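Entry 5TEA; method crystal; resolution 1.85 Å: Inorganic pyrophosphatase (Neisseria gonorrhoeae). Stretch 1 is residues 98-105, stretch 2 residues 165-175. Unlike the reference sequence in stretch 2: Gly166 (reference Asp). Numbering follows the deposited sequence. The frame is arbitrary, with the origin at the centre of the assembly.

Stretch 1 98-105: RVIGVMKF
Stretch 2 (165-175) GGAEEAKKVIK

A helix packs obliquely across a β-strand, pinned at its N-terminal end by a two-hydrogen-bond antiparallel bridge. Strand 98-105 and helix 167-175 run at 72° between their N-to-C directions, their axes approaching to 6.0 Å, and 486 Å² is buried. At the bridge, Val102 N donates to Gly165 O (2.9 Å) and Gly165 N to Val102 O (2.7 Å, nearly linear), with the two CA atoms 4.9 Å apart. Gly101 (phi/psi 171/-175) lies so close, its CA 3.2 Å from Gly165 O, that a CB there would clash with that oxygen; at Gly165 (-109/158) a CB would strike Val102 CG1. Gly166, which differs from the reference sequence, is the N-cap, and its O accepts from Ala170 N at 2.9 Å, opening the helical ladder. Ala170 points toward the strand, and its small methyl lets the backbones close in: CB lies 3.4 Å from Gly101 O, 3.5 Å from Val99 CG1 and 3.7 Å from Val102 CB. Val99 (chi1 t) also sets CG2 3.9 Å from Ile174 CD1 (Ile174 m, t); Val102 takes p. At the more open edge, Lys104 (m, m, m, t) leaves NZ 4.4 Å from Glu169 OE1 (Glu169 t, t), beyond a salt bridge; one water accepts from Lys104 NZ (2.8 Å) and donates to Glu169 OE1 (2.7 Å).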

# COMPACT_ATOMS: atom_id res chain seq x y z
N ARG B 98 25.01 0.88 10.61
CA ARG B 98 25.97 1.89 11.01
C ARG B 98 25.35 2.79 12.07
O ARG B 98 24.22 3.25 11.90
CB ARG B 98 26.43 2.73 9.81
CG ARG B 98 27.13 4.04 10.19
CD ARG B 98 27.58 4.83 8.97
NE ARG B 98 28.76 4.25 8.34
CZ ARG B 98 30.02 4.47 8.72
NH1 ARG B 98 30.30 5.28 9.74
NH2 ARG B 98 31.01 3.88 8.08
N VAL B 99 26.08 3.02 13.16
CA VAL B 99 25.69 3.95 14.22
C VAL B 99 25.98 5.37 13.75
O VAL B 99 27.13 5.70 13.45
CB VAL B 99 26.47 3.65 15.51
CG1 VAL B 99 26.17 4.71 16.60
CG2 VAL B 99 26.22 2.25 16.01
N ILE B 100 24.96 6.22 13.68
CA ILE B 100 25.18 7.61 13.27
C ILE B 100 24.87 8.64 14.35
O ILE B 100 25.18 9.82 14.14
CB ILE B 100 24.42 7.98 11.97
CG1 ILE B 100 22.90 8.01 12.19
CG2 ILE B 100 24.85 7.07 10.79
CD1 ILE B 100 22.14 8.63 11.02
N GLY B 101 24.32 8.24 15.50
CA GLY B 101 24.03 9.19 16.55
C GLY B 101 23.22 8.53 17.66
O GLY B 101 22.99 7.32 17.65
N VAL B 102 22.81 9.35 18.63
CA VAL B 102 21.96 8.87 19.72
C VAL B 102 20.94 9.93 20.08
O VAL B 102 21.26 11.12 20.14
CB VAL B 102 22.78 8.42 20.95
CG1 VAL B 102 23.75 9.53 21.44
CG2 VAL B 102 21.87 7.90 22.06
N MET B 103 19.69 9.50 20.26
CA MET B 103 18.65 10.35 20.82
C MET B 103 18.65 10.12 22.33
O MET B 103 18.22 9.06 22.79
CB MET B 103 17.29 10.01 20.20
CG MET B 103 16.22 10.99 20.60
SD MET B 103 14.61 10.53 19.91
CE MET B 103 14.12 9.25 21.06
N LYS B 104 19.18 11.09 23.10
CA LYS B 104 19.12 10.99 24.55
C LYS B 104 17.70 11.27 25.01
O LYS B 104 17.12 12.31 24.69
CB LYS B 104 20.09 11.99 25.20
CG LYS B 104 21.54 11.70 24.88
CD LYS B 104 22.02 10.43 25.55
CE LYS B 104 22.14 10.62 27.06
NZ LYS B 104 22.76 9.45 27.76
N PHE B 105 17.15 10.35 25.80
CA PHE B 105 15.70 10.34 26.00
C PHE B 105 15.39 9.87 27.40
O PHE B 105 16.00 8.93 27.91
CB PHE B 105 15.04 9.45 24.95
CG PHE B 105 13.53 9.47 24.97
CD1 PHE B 105 12.84 10.64 24.68
CD2 PHE B 105 12.82 8.32 25.22
CE1 PHE B 105 11.44 10.65 24.68
CE2 PHE B 105 11.42 8.30 25.21
CZ PHE B 105 10.73 9.47 24.94
N GLY B 165 22.99 13.24 20.25
CA GLY B 165 24.42 13.02 20.41
C GLY B 165 25.01 12.41 19.16
O GLY B 165 24.28 11.81 18.36
N GLY B 166 26.32 12.54 18.97
CA GLY B 166 26.98 11.99 17.81
C GLY B 166 27.31 10.52 18.01
O GLY B 166 26.96 9.90 19.02
N ALA B 167 28.02 9.96 17.03
CA ALA B 167 28.27 8.52 17.05
C ALA B 167 29.19 8.12 18.19
O ALA B 167 29.07 7.00 18.72
CB ALA B 167 28.86 8.06 15.71
N GLU B 168 30.11 9.00 18.59
CA GLU B 168 31.01 8.63 19.69
C GLU B 168 30.25 8.58 21.01
O GLU B 168 30.44 7.63 21.79
CB GLU B 168 32.19 9.59 19.75
CG GLU B 168 33.23 9.36 18.62
CD GLU B 168 33.62 7.88 18.45
OE1 GLU B 168 33.42 7.32 17.34
OE2 GLU B 168 34.14 7.27 19.41
N GLU B 169 29.36 9.55 21.27
CA GLU B 169 28.49 9.43 22.44
C GLU B 169 27.60 8.20 22.35
O GLU B 169 27.36 7.52 23.35
CB GLU B 169 27.64 10.70 22.63
CG GLU B 169 26.80 10.64 23.94
CD GLU B 169 25.97 11.90 24.23
OE1 GLU B 169 25.38 11.98 25.33
OE2 GLU B 169 25.91 12.81 23.38
N ALA B 170 27.08 7.90 21.15
CA ALA B 170 26.26 6.70 20.98
C ALA B 170 27.04 5.43 21.31
O ALA B 170 26.51 4.52 21.95
CB ALA B 170 25.71 6.63 19.55
N LYS B 171 28.31 5.38 20.92
CA LYS B 171 29.13 4.21 21.24
C LYS B 171 29.31 4.06 22.75
O LYS B 171 29.34 2.94 23.26
CB LYS B 171 30.50 4.32 20.57
CG LYS B 171 30.45 4.09 19.08
CD LYS B 171 31.82 4.31 18.45
CE LYS B 171 31.74 4.38 16.93
NZ LYS B 171 33.06 4.76 16.35
N LYS B 172 29.48 5.17 23.46
CA LYS B 172 29.64 5.07 24.90
C LYS B 172 28.38 4.49 25.54
O LYS B 172 28.47 3.64 26.43
CB LYS B 172 29.98 6.44 25.48
CG LYS B 172 30.16 6.45 26.99
CD LYS B 172 30.50 7.84 27.49
CE LYS B 172 29.38 8.82 27.20
NZ LYS B 172 28.07 8.39 27.80
N VAL B 173 27.21 4.94 25.08
CA VAL B 173 25.94 4.40 25.57
C VAL B 173 25.86 2.90 25.31
O VAL B 173 25.49 2.12 26.19
CB VAL B 173 24.77 5.16 24.94
CG1 VAL B 173 23.42 4.47 25.26
CG2 VAL B 173 24.78 6.62 25.38
N ILE B 174 26.21 2.48 24.09
CA ILE B 174 26.19 1.06 23.75
C ILE B 174 27.12 0.27 24.67
O ILE B 174 26.74 -0.76 25.23
CB ILE B 174 26.54 0.84 22.26
CG1 ILE B 174 25.46 1.45 21.36
CG2 ILE B 174 26.66 -0.64 21.97
CD1 ILE B 174 25.88 1.58 19.86
N LYS B 175 28.36 0.75 24.84
CA LYS B 175 29.31 0.03 25.67
C LYS B 175 28.85 -0.06 27.13
O LYS B 175 29.07 -1.08 27.80
CB LYS B 175 30.69 0.68 25.58
CG LYS B 175 31.35 0.47 24.22
CD LYS B 175 32.74 1.07 24.19
CE LYS B 175 33.67 0.17 23.41
NZ LYS B 175 35.07 0.69 23.36
O HOH W 1 25.43 9.98 27.17